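PfEMP1 variant 1 of strain MC (Plasmodium falciparum, PDB 5LGD) probably binds a receptor on the surface of host cells, this chain being one mostly helical, DBL-family domain of a much longer multidomain protein. Local coordinates at residues H16-D21 and D146-H151; F10-V15 and D93-I98; R71-I76 and D83-T88. All blocks are in the same frame, centred on the assembly; numbering follows the deposited sequence.

Contact 1. Residues H16-D21 and D146-H151; sequences HDMLID and DKLLQH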
loop_
_atom_site.group_PDB
_atom_site.type_symbol
_atom_site.label_atom_id
_atom_site.label_comp_id
_atom_site.label_asym_id
_atom_site.label_seq_id
_atom_site.Cartn_x
_atom_site.Cartn_y
_atom_site.Cartn_z
ATOM N N HIS B 16 -9.908 32.442 1.673
ATOM C CA HIS B 16 -9.086 33.443 1.020
ATOM C C HIS B 16 -9.766 34.835 0.999
ATOM O O HIS B 16 -9.166 35.831 1.425
ATOM C CB HIS B 16 -8.759 32.975 -0.420
ATOM C CG HIS B 16 -8.117 34.039 -1.242
ATOM N ND1 HIS B 16 -8.865 34.861 -2.063
ATOM C CD2 HIS B 16 -6.819 34.398 -1.327
ATOM C CE1 HIS B 16 -8.001 35.681 -2.623
ATOM N NE2 HIS B 16 -6.760 35.428 -2.223
ATOM N N ASP B 17 -10.999 34.899 0.471
ATOM C CA ASP B 17 -11.762 36.150 0.375
ATOM C C ASP B 17 -12.081 36.761 1.757
ATOM O O ASP B 17 -12.097 37.981 1.871
ATOM C CB ASP B 17 -13.064 35.930 -0.426
ATOM C CG ASP B 17 -12.873 35.484 -1.868
ATOM O OD1 ASP B 17 -11.701 35.380 -2.321
ATOM O OD2 ASP B 17 -13.876 35.209 -2.530
ATOM N N MET B 18 -12.300 35.940 2.809
ATOM C CA MET B 18 -12.565 36.553 4.104
ATOM C C MET B 18 -11.263 37.189 4.667
ATOM O O MET B 18 -11.310 38.325 5.162
ATOM C CB MET B 18 -13.330 35.623 5.074
ATOM C CG MET B 18 -12.484 34.847 6.039
ATOM S SD MET B 18 -12.130 35.839 7.502
ATOM C CE MET B 18 -11.263 34.677 8.410
ATOM N N LEU B 19 -10.109 36.529 4.463
ATOM C CA LEU B 19 -8.800 37.026 4.915
ATOM C C LEU B 19 -8.436 38.318 4.228
ATOM O O LEU B 19 -7.912 39.241 4.871
ATOM C CB LEU B 19 -7.712 35.964 4.693
ATOM C CG LEU B 19 -7.835 34.703 5.597
ATOM C CD1 LEU B 19 -6.777 33.672 5.247
ATOM C CD2 LEU B 19 -7.709 35.058 7.046
ATOM N N ILE B 20 -8.807 38.403 2.938
ATOM C CA ILE B 20 -8.598 39.542 2.064
ATOM C C ILE B 20 -9.512 40.684 2.489
ATOM O O ILE B 20 -9.060 41.816 2.587
ATOM C CB ILE B 20 -8.688 39.131 0.550
ATOM C CG1 ILE B 20 -7.450 38.278 0.099
ATOM C CG2 ILE B 20 -8.827 40.328 -0.387
ATOM C CD1 ILE B 20 -6.125 38.678 0.577
ATOM N N ASP B 21 -10.762 40.393 2.776
ATOM C CA ASP B 21 -11.734 41.376 3.255
ATOM C C ASP B 21 -11.290 41.946 4.600
ATOM O O ASP B 21 -11.311 43.159 4.792
ATOM C CB ASP B 21 -13.125 40.757 3.333
ATOM C CG ASP B 21 -13.816 40.458 2.018
ATOM O OD1 ASP B 21 -13.403 41.020 0.990
ATOM O OD2 ASP B 21 -14.809 39.705 2.030
ATOM N N ASP B 146 -11.873 30.814 13.350
ATOM C CA ASP B 146 -12.652 31.101 14.551
ATOM C C ASP B 146 -11.896 32.096 15.483
ATOM O O ASP B 146 -12.476 33.097 15.907
ATOM C CB ASP B 146 -12.973 29.795 15.269
ATOM C CG ASP B 146 -13.821 28.842 14.441
ATOM O OD1 ASP B 146 -15.041 29.096 14.304
ATOM O OD2 ASP B 146 -13.290 27.788 14.021
ATOM N N LYS B 147 -10.592 31.852 15.731
ATOM C CA LYS B 147 -9.727 32.723 16.540
ATOM C C LYS B 147 -9.715 34.127 15.929
ATOM O O LYS B 147 -9.906 35.112 16.654
ATOM C CB LYS B 147 -8.288 32.172 16.579
ATOM C CG LYS B 147 -8.050 31.102 17.642
ATOM C CD LYS B 147 -7.114 31.602 18.756
ATOM C CE LYS B 147 -5.659 31.774 18.356
ATOM N NZ LYS B 147 -4.912 32.602 19.341
ATOM N N LEU B 148 -9.540 34.206 14.578
ATOM C CA LEU B 148 -9.555 35.465 13.834
ATOM C C LEU B 148 -10.885 36.172 13.894
ATOM O O LEU B 148 -10.905 37.367 14.206
ATOM C CB LEU B 148 -9.079 35.326 12.379
ATOM C CG LEU B 148 -8.985 36.656 11.637
ATOM C CD1 LEU B 148 -7.852 37.508 12.180
ATOM C CD2 LEU B 148 -8.839 36.453 10.189
ATOM N N LEU B 149 -12.003 35.446 13.649
ATOM C CA LEU B 149 -13.337 36.053 13.758
ATOM C C LEU B 149 -13.638 36.549 15.189
ATOM O O LEU B 149 -14.307 37.565 15.338
ATOM C CB LEU B 149 -14.452 35.158 13.205
ATOM C CG LEU B 149 -14.468 34.975 11.673
ATOM C CD1 LEU B 149 -15.497 33.923 11.261
ATOM C CD2 LEU B 149 -14.700 36.321 10.925
ATOM N N GLN B 150 -13.058 35.899 16.218
ATOM C CA GLN B 150 -13.189 36.318 17.623
ATOM C C GLN B 150 -12.419 37.639 17.808
ATOM O O GLN B 150 -12.955 38.598 18.378
ATOM C CB GLN B 150 -12.644 35.231 18.568
ATOM C CG GLN B 150 -13.724 34.292 19.114
ATOM C CD GLN B 150 -13.410 32.813 19.055
ATOM O OE1 GLN B 150 -12.298 32.353 19.358
ATOM N NE2 GLN B 150 -14.435 32.028 18.750
ATOM N N HIS B 151 -11.176 37.694 17.266
ATOM C CA HIS B 151 -10.317 38.881 17.302
ATOM C C HIS B 151 -11.010 40.066 16.618
ATOM O O HIS B 151 -10.952 41.194 17.122
ATOM C CB HIS B 151 -8.957 38.592 16.640
ATOM C CG HIS B 151 -8.121 39.817 16.434
ATOM N ND1 HIS B 151 -7.284 40.290 17.426
ATOM C CD2 HIS B 151 -8.060 40.653 15.371
ATOM C CE1 HIS B 151 -6.724 41.378 16.929
ATOM N NE2 HIS B 151 -7.159 41.637 15.694
#

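Contact 2. Residues F10-V15 and D93-I98; sequences FFWMWV and DLLLEI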
loop_
_atom_site.group_PDB
_atom_site.type_symbol
_atom_site.label_atom_id
_atom_site.label_comp_id
_atom_site.label_asym_id
_atom_site.label_seq_id
_atom_site.Cartn_x
_atom_site.Cartn_y
_atom_site.Cartn_z
ATOM N N PHE B 10 -14.902 25.836 -3.066
ATOM C CA PHE B 10 -15.618 26.872 -2.341
ATOM C C PHE B 10 -14.956 27.212 -1.018
ATOM O O PHE B 10 -14.769 28.394 -0.710
ATOM C CB PHE B 10 -17.096 26.495 -2.140
ATOM C CG PHE B 10 -17.862 27.563 -1.407
ATOM C CD1 PHE B 10 -18.386 28.650 -2.086
ATOM C CD2 PHE B 10 -18.040 27.492 -0.028
ATOM C CE1 PHE B 10 -19.049 29.666 -1.397
ATOM C CE2 PHE B 10 -18.743 28.485 0.652
ATOM C CZ PHE B 10 -19.206 29.583 -0.030
ATOM N N PHE B 11 -14.629 26.168 -0.235
ATOM C CA PHE B 11 -13.978 26.260 1.072
ATOM C C PHE B 11 -12.756 27.218 1.061
ATOM O O PHE B 11 -12.672 28.130 1.886
ATOM C CB PHE B 11 -13.579 24.841 1.571
ATOM C CG PHE B 11 -12.926 24.799 2.933
ATOM C CD1 PHE B 11 -11.570 25.086 3.086
ATOM C CD2 PHE B 11 -13.676 24.522 4.071
ATOM C CE1 PHE B 11 -10.979 25.084 4.354
ATOM C CE2 PHE B 11 -13.074 24.474 5.337
ATOM C CZ PHE B 11 -11.746 24.792 5.474
ATOM N N TRP B 12 -11.830 27.010 0.122
ATOM C CA TRP B 12 -10.606 27.796 0.043
ATOM C C TRP B 12 -10.820 29.183 -0.483
ATOM O O TRP B 12 -10.228 30.120 0.049
ATOM C CB TRP B 12 -9.538 27.031 -0.737
ATOM C CG TRP B 12 -9.114 25.846 0.064
ATOM C CD1 TRP B 12 -9.412 24.536 -0.180
ATOM C CD2 TRP B 12 -8.477 25.883 1.346
ATOM N NE1 TRP B 12 -8.919 23.747 0.829
ATOM C CE2 TRP B 12 -8.319 24.549 1.770
ATOM C CE3 TRP B 12 -7.940 26.914 2.132
ATOM C CZ2 TRP B 12 -7.681 24.220 2.958
ATOM C CZ3 TRP B 12 -7.324 26.583 3.316
ATOM C CH2 TRP B 12 -7.196 25.251 3.717
ATOM N N MET B 13 -11.742 29.336 -1.423
ATOM C CA MET B 13 -12.147 30.632 -1.962
ATOM C C MET B 13 -12.730 31.522 -0.845
ATOM O O MET B 13 -12.423 32.707 -0.797
ATOM C CB MET B 13 -13.213 30.423 -3.050
ATOM C CG MET B 13 -13.467 31.662 -3.882
ATOM S SD MET B 13 -15.207 31.858 -4.307
ATOM C CE MET B 13 -15.972 31.921 -2.653
ATOM N N TRP B 14 -13.598 30.962 0.004
ATOM C CA TRP B 14 -14.261 31.680 1.092
ATOM C C TRP B 14 -13.223 32.135 2.116
ATOM O O TRP B 14 -13.226 33.309 2.508
ATOM C CB TRP B 14 -15.365 30.827 1.737
ATOM C CG TRP B 14 -16.115 31.548 2.811
ATOM C CD1 TRP B 14 -17.329 32.161 2.690
ATOM C CD2 TRP B 14 -15.708 31.726 4.179
ATOM N NE1 TRP B 14 -17.693 32.730 3.890
ATOM C CE2 TRP B 14 -16.705 32.494 4.815
ATOM C CE3 TRP B 14 -14.590 31.320 4.929
ATOM C CZ2 TRP B 14 -16.607 32.884 6.153
ATOM C CZ3 TRP B 14 -14.499 31.712 6.258
ATOM C CH2 TRP B 14 -15.507 32.470 6.856
ATOM N N VAL B 15 -12.357 31.208 2.546
ATOM C CA VAL B 15 -11.243 31.428 3.480
ATOM C C VAL B 15 -10.338 32.558 2.936
ATOM O O VAL B 15 -10.060 33.529 3.645
ATOM C CB VAL B 15 -10.473 30.102 3.757
ATOM C CG1 VAL B 15 -9.106 30.367 4.390
ATOM C CG2 VAL B 15 -11.297 29.171 4.646
ATOM N N ASP B 93 0.804 27.888 9.310
ATOM C CA ASP B 93 1.768 27.540 8.254
ATOM C C ASP B 93 1.158 26.771 7.092
ATOM O O ASP B 93 1.479 27.087 5.942
ATOM C CB ASP B 93 2.998 26.811 8.794
ATOM C CG ASP B 93 3.813 27.530 9.871
ATOM O OD1 ASP B 93 3.862 28.793 9.855
ATOM O OD2 ASP B 93 4.430 26.838 10.700
ATOM N N LEU B 94 0.272 25.771 7.361
ATOM C CA LEU B 94 -0.382 25.055 6.261
ATOM C C LEU B 94 -1.390 25.947 5.542
ATOM O O LEU B 94 -1.518 25.867 4.327
ATOM C CB LEU B 94 -1.077 23.763 6.750
ATOM C CG LEU B 94 -1.802 22.908 5.686
ATOM C CD1 LEU B 94 -0.869 22.498 4.557
ATOM C CD2 LEU B 94 -2.378 21.614 6.315
ATOM N N LEU B 95 -2.147 26.749 6.295
ATOM C CA LEU B 95 -3.135 27.661 5.726
ATOM C C LEU B 95 -2.503 28.587 4.646
ATOM O O LEU B 95 -3.052 28.727 3.556
ATOM C CB LEU B 95 -3.785 28.499 6.840
ATOM C CG LEU B 95 -4.742 29.580 6.396
ATOM C CD1 LEU B 95 -5.861 28.986 5.582
ATOM C CD2 LEU B 95 -5.351 30.268 7.584
ATOM N N LEU B 96 -1.366 29.193 4.967
ATOM C CA LEU B 96 -0.636 30.109 4.117
ATOM C C LEU B 96 -0.062 29.349 2.907
ATOM O O LEU B 96 -0.091 29.864 1.779
ATOM C CB LEU B 96 0.493 30.786 4.967
ATOM C CG LEU B 96 0.235 32.180 5.653
ATOM C CD1 LEU B 96 -1.211 32.499 5.886
ATOM C CD2 LEU B 96 1.064 32.378 6.911
ATOM N N GLU B 97 0.409 28.103 3.124
ATOM C CA GLU B 97 0.895 27.290 2.008
ATOM C C GLU B 97 -0.223 27.011 0.968
ATOM O O GLU B 97 0.021 27.097 -0.226
ATOM C CB GLU B 97 1.321 25.933 2.529
ATOM C CG GLU B 97 2.790 25.704 2.682
ATOM C CD GLU B 97 2.957 24.271 3.136
ATOM O OE1 GLU B 97 3.689 24.048 4.126
ATOM O OE2 GLU B 97 2.279 23.387 2.558
ATOM N N ILE B 98 -1.413 26.586 1.434
ATOM C CA ILE B 98 -2.535 26.224 0.556
ATOM C C ILE B 98 -3.000 27.458 -0.225
ATOM O O ILE B 98 -3.110 27.396 -1.445
ATOM C CB ILE B 98 -3.658 25.525 1.357
ATOM C CG1 ILE B 98 -3.187 24.112 1.797
ATOM C CG2 ILE B 98 -5.002 25.473 0.587
ATOM C CD1 ILE B 98 -4.069 23.456 2.849
#

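Contact 3. Residues R71-I76 and D83-T88; sequences RKQKDI and DDFLQT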
loop_
_atom_site.group_PDB
_atom_site.type_symbol
_atom_site.label_atom_id
_atom_site.label_comp_id
_atom_site.label_asym_id
_atom_site.label_seq_id
_atom_site.Cartn_x
_atom_site.Cartn_y
_atom_site.Cartn_z
ATOM N N ARG B 71 -17.984 18.600 8.585
ATOM C CA ARG B 71 -18.242 17.551 9.561
ATOM C C ARG B 71 -19.099 16.423 8.967
ATOM O O ARG B 71 -19.242 15.373 9.592
ATOM C CB ARG B 71 -18.889 18.140 10.825
ATOM C CG ARG B 71 -17.908 18.993 11.609
ATOM C CD ARG B 71 -18.486 19.394 12.953
ATOM N NE ARG B 71 -17.594 20.347 13.611
ATOM C CZ ARG B 71 -17.876 21.626 13.821
ATOM N NH1 ARG B 71 -16.988 22.419 14.409
ATOM N NH2 ARG B 71 -19.065 22.115 13.493
ATOM N N LYS B 72 -19.666 16.638 7.757
ATOM C CA LYS B 72 -20.483 15.625 7.094
ATOM C C LYS B 72 -19.667 14.744 6.136
ATOM O O LYS B 72 -20.234 13.779 5.609
ATOM C CB LYS B 72 -21.719 16.246 6.421
ATOM C CG LYS B 72 -22.785 16.590 7.448
ATOM C CD LYS B 72 -23.662 17.773 7.072
ATOM C CE LYS B 72 -24.381 18.276 8.308
ATOM N NZ LYS B 72 -25.428 19.282 7.995
ATOM N N GLN B 73 -18.319 15.013 5.968
ATOM C CA GLN B 73 -17.462 14.197 5.087
ATOM C C GLN B 73 -17.364 12.728 5.535
ATOM O O GLN B 73 -17.177 12.435 6.723
ATOM C CB GLN B 73 -16.086 14.793 4.892
ATOM C CG GLN B 73 -16.063 16.209 4.323
ATOM C CD GLN B 73 -14.650 16.713 4.394
ATOM O OE1 GLN B 73 -13.836 16.486 3.493
ATOM N NE2 GLN B 73 -14.317 17.353 5.498
ATOM N N LYS B 74 -17.555 11.801 4.588
ATOM C CA LYS B 74 -17.567 10.361 4.921
ATOM C C LYS B 74 -16.294 9.631 4.479
ATOM O O LYS B 74 -16.223 8.400 4.575
ATOM C CB LYS B 74 -18.840 9.675 4.370
ATOM C CG LYS B 74 -20.150 10.341 4.799
ATOM C CD LYS B 74 -20.414 10.320 6.323
ATOM C CE LYS B 74 -21.724 10.984 6.710
ATOM N NZ LYS B 74 -21.522 12.185 7.567
ATOM N N ASP B 75 -15.293 10.382 4.016
ATOM C CA ASP B 75 -14.014 9.800 3.594
ATOM C C ASP B 75 -12.830 10.384 4.368
ATOM O O ASP B 75 -11.725 10.512 3.822
ATOM C CB ASP B 75 -13.824 9.925 2.060
ATOM C CG ASP B 75 -13.714 11.345 1.513
ATOM O OD1 ASP B 75 -14.187 12.290 2.197
ATOM O OD2 ASP B 75 -13.210 11.506 0.372
ATOM N N ILE B 76 -13.041 10.712 5.650
ATOM C CA ILE B 76 -11.956 11.285 6.438
ATOM C C ILE B 76 -11.061 10.160 7.078
ATOM O O ILE B 76 -11.520 9.039 7.241
ATOM C CB ILE B 76 -12.388 12.385 7.446
ATOM C CG1 ILE B 76 -12.756 11.803 8.819
ATOM C CG2 ILE B 76 -13.476 13.278 6.883
ATOM C CD1 ILE B 76 -12.399 12.765 9.960
ATOM N N ASP B 83 -12.945 17.585 13.482
ATOM C CA ASP B 83 -12.489 18.817 14.118
ATOM C C ASP B 83 -10.974 18.867 14.183
ATOM O O ASP B 83 -10.403 19.915 13.917
ATOM C CB ASP B 83 -13.155 19.009 15.490
ATOM C CG ASP B 83 -14.541 19.618 15.349
ATOM O OD1 ASP B 83 -15.501 18.859 15.051
ATOM O OD2 ASP B 83 -14.660 20.865 15.469
ATOM N N ASP B 84 -10.311 17.738 14.509
ATOM C CA ASP B 84 -8.832 17.670 14.488
ATOM C C ASP B 84 -8.386 17.849 13.041
ATOM O O ASP B 84 -7.308 18.384 12.776
ATOM C CB ASP B 84 -8.314 16.295 14.957
ATOM C CG ASP B 84 -8.790 15.857 16.321
ATOM O OD1 ASP B 84 -8.934 16.731 17.210
ATOM O OD2 ASP B 84 -8.970 14.633 16.517
ATOM N N PHE B 85 -9.231 17.382 12.117
ATOM C CA PHE B 85 -8.993 17.460 10.694
ATOM C C PHE B 85 -8.994 18.924 10.263
ATOM O O PHE B 85 -7.990 19.386 9.729
ATOM C CB PHE B 85 -10.026 16.584 9.945
ATOM C CG PHE B 85 -9.925 16.442 8.443
ATOM C CD1 PHE B 85 -8.797 16.901 7.748
ATOM C CD2 PHE B 85 -10.960 15.872 7.715
ATOM C CE1 PHE B 85 -8.708 16.761 6.373
ATOM C CE2 PHE B 85 -10.869 15.752 6.327
ATOM C CZ PHE B 85 -9.750 16.196 5.675
ATOM N N LEU B 86 -10.071 19.655 10.581
ATOM C CA LEU B 86 -10.272 21.081 10.318
ATOM C C LEU B 86 -9.147 21.934 10.929
ATOM O O LEU B 86 -8.647 22.854 10.283
ATOM C CB LEU B 86 -11.607 21.510 10.975
ATOM C CG LEU B 86 -12.721 22.106 10.093
ATOM C CD1 LEU B 86 -13.678 22.878 10.924
ATOM C CD2 LEU B 86 -12.174 23.033 9.008
ATOM N N GLN B 87 -8.803 21.648 12.197
ATOM C CA GLN B 87 -7.780 22.344 12.941
ATOM C C GLN B 87 -6.425 22.200 12.292
ATOM O O GLN B 87 -5.764 23.209 12.127
ATOM C CB GLN B 87 -7.757 21.888 14.392
ATOM C CG GLN B 87 -6.837 22.685 15.291
ATOM C CD GLN B 87 -7.314 22.572 16.704
ATOM O OE1 GLN B 87 -7.793 23.543 17.288
ATOM N NE2 GLN B 87 -7.275 21.365 17.249
ATOM N N THR B 88 -6.032 20.975 11.876
ATOM C CA THR B 88 -4.759 20.726 11.178
ATOM C C THR B 88 -4.709 21.571 9.897
ATOM O O THR B 88 -3.726 22.249 9.631
ATOM C CB THR B 88 -4.627 19.212 10.849
ATOM O OG1 THR B 88 -4.667 18.468 12.058
ATOM C CG2 THR B 88 -3.335 18.863 10.075
#

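Contact 1. Residues H16-D21 and D146-H151
M18 and L148 pass alongside each other in opposite directions, the terminal methyl CE of M18 lying 3.5 Å from L148 CD2, a tight fit for two carbons. The same L148 CD2 is also touched by L19, whose CD2 comes to 3.6 Å, so one methyl meets two neighbouring side chains of the other helix. L148 reaches there because CG stands anti to the backbone N (chi1 -175°). M18 bends at chi2, bringing its sulfur SD to 4.3 Å from L149 CD2. The backbones stay well apart: the axes of the two short segments are 12.1 Å from each other and 28° from parallel. This is roughly parallel packing of helix 7-29 against helix 144-162 at the centre of the helical domain, entirely apolar and buried. Around this core, K59 of helix 45-70 touches both M18 and L149, while I112 and I99 pack on L19. Further out, D146 forms a salt bridge with K67 through OD1, and its other oxygen, OD2, is hydrogen-bonded to W63 NE1 and T143 OG1. The disulfide C49-C159 also ties helix 45-70 to helix 144-162.

Contact 2. Residues F10-V15 and D93-I98
W12 projects from helix 10-15, its CB aimed at helix 93-98, and buries the largest single area of the contact. With CG anti to the carbonyl carbon (chi1 -68°), one face of the ring is turned to I98. At CG, I98 CG2 is still 4.2 Å away; CD2, CE2 and CE3 all lie 3.6 Å from it, and this methyl sits over the six-membered ring, 3.4 Å from the centroid and only 6° off the normal, a CH-pi contact. Farther along, I98 CD1 covers the rim at CZ2 and CH2, 3.7 Å from each. At CZ3 the partner changes: L95 CD1 comes in at the ring edge, near its plane, at 3.6 Å. That methyl also touches V15 CG1 at 3.7 Å, bridging residues one helical turn apart. On the opposite face the edge of the F11 ring, through CD1, points at the indole. The short helical segments cross at 103°. Between them the contact is apolar and CH-pi, without a polar bond. Aromatic and apolar side chains of another protein chain touch F11, W12 and I98, while E97 OE2 hydrogen-bonds to a polar one, consistent with a receptor-binding face of mixed character.

Contact 3. Residues R71-I76 and D83-T88
R71 and D83 lock together as a side-on, two-pronged salt bridge, the polar half of a helix-loop-helix connection in this helical domain, where the loop following helix 45-70 folds back against helix 82-90. The guanidinium and carboxylate lie almost in one plane, 13° apart. R71 NE gives its N-H to D83 OD1 at 2.9 Å, from the syn side but tilted out of the carboxylate plane, whereas NH1 reaches the syn lone pair of OD2 at 3.0 Å on a straighter line. The arginine chain runs extended from CG to NE, which carries the head to the start of the helix. D142 sits close to D83 OD2, and the arginine, which touches D142 too, probably eases that meeting of like charges.

The apolar half is built on F85, whose CG, anti to the backbone N (chi1 -176°), sends the ring out to I76 and Q73. I76 crosses it obliquely and offers CG2 to the ring edge, 3.6 Å from CE2, with CB following at 3.8 Å from CD2. Q73 comes in at about a right angle along its chain, yet its amide plane is turned just 21° from the ring; NE2 lies 3.9 Å from CE2 and gives one of its N-H groups to the carbonyl oxygen of F70. F70 and W80 add their own rings to F85. Aromatic side chains of another protein chain pack on Q73 and on F85, and a polar one there bonds to Q73 OE1. The carbonyl O of D84, the residue before F85, takes T88 N from one turn on, on one face of its plane, and T88 OG1, at 2.7 Å, on the other.

Contacts 1 and 2 share helix 7-29 through adjoining segments: 16-21 packs nearly parallel to 146-151 at the centre of the chain, while 10-15 is crossed steeply by 93-98. Both are buried and wholly apolar, aliphatic in contact 1 and aromatic-aliphatic in contact 2. Contact 3, about 20 Å from contact 1 between centres, belongs to the surface and adds an ion pair to its packing. Contacts 2 and 3 touch, L94 CD2 lying 3.6 Å from T88 O where helices 82-90 and 92-103 follow one another. These two also meet the second protein chain, whereas contact 1 is covered by its own chain and does not reach the partner protein.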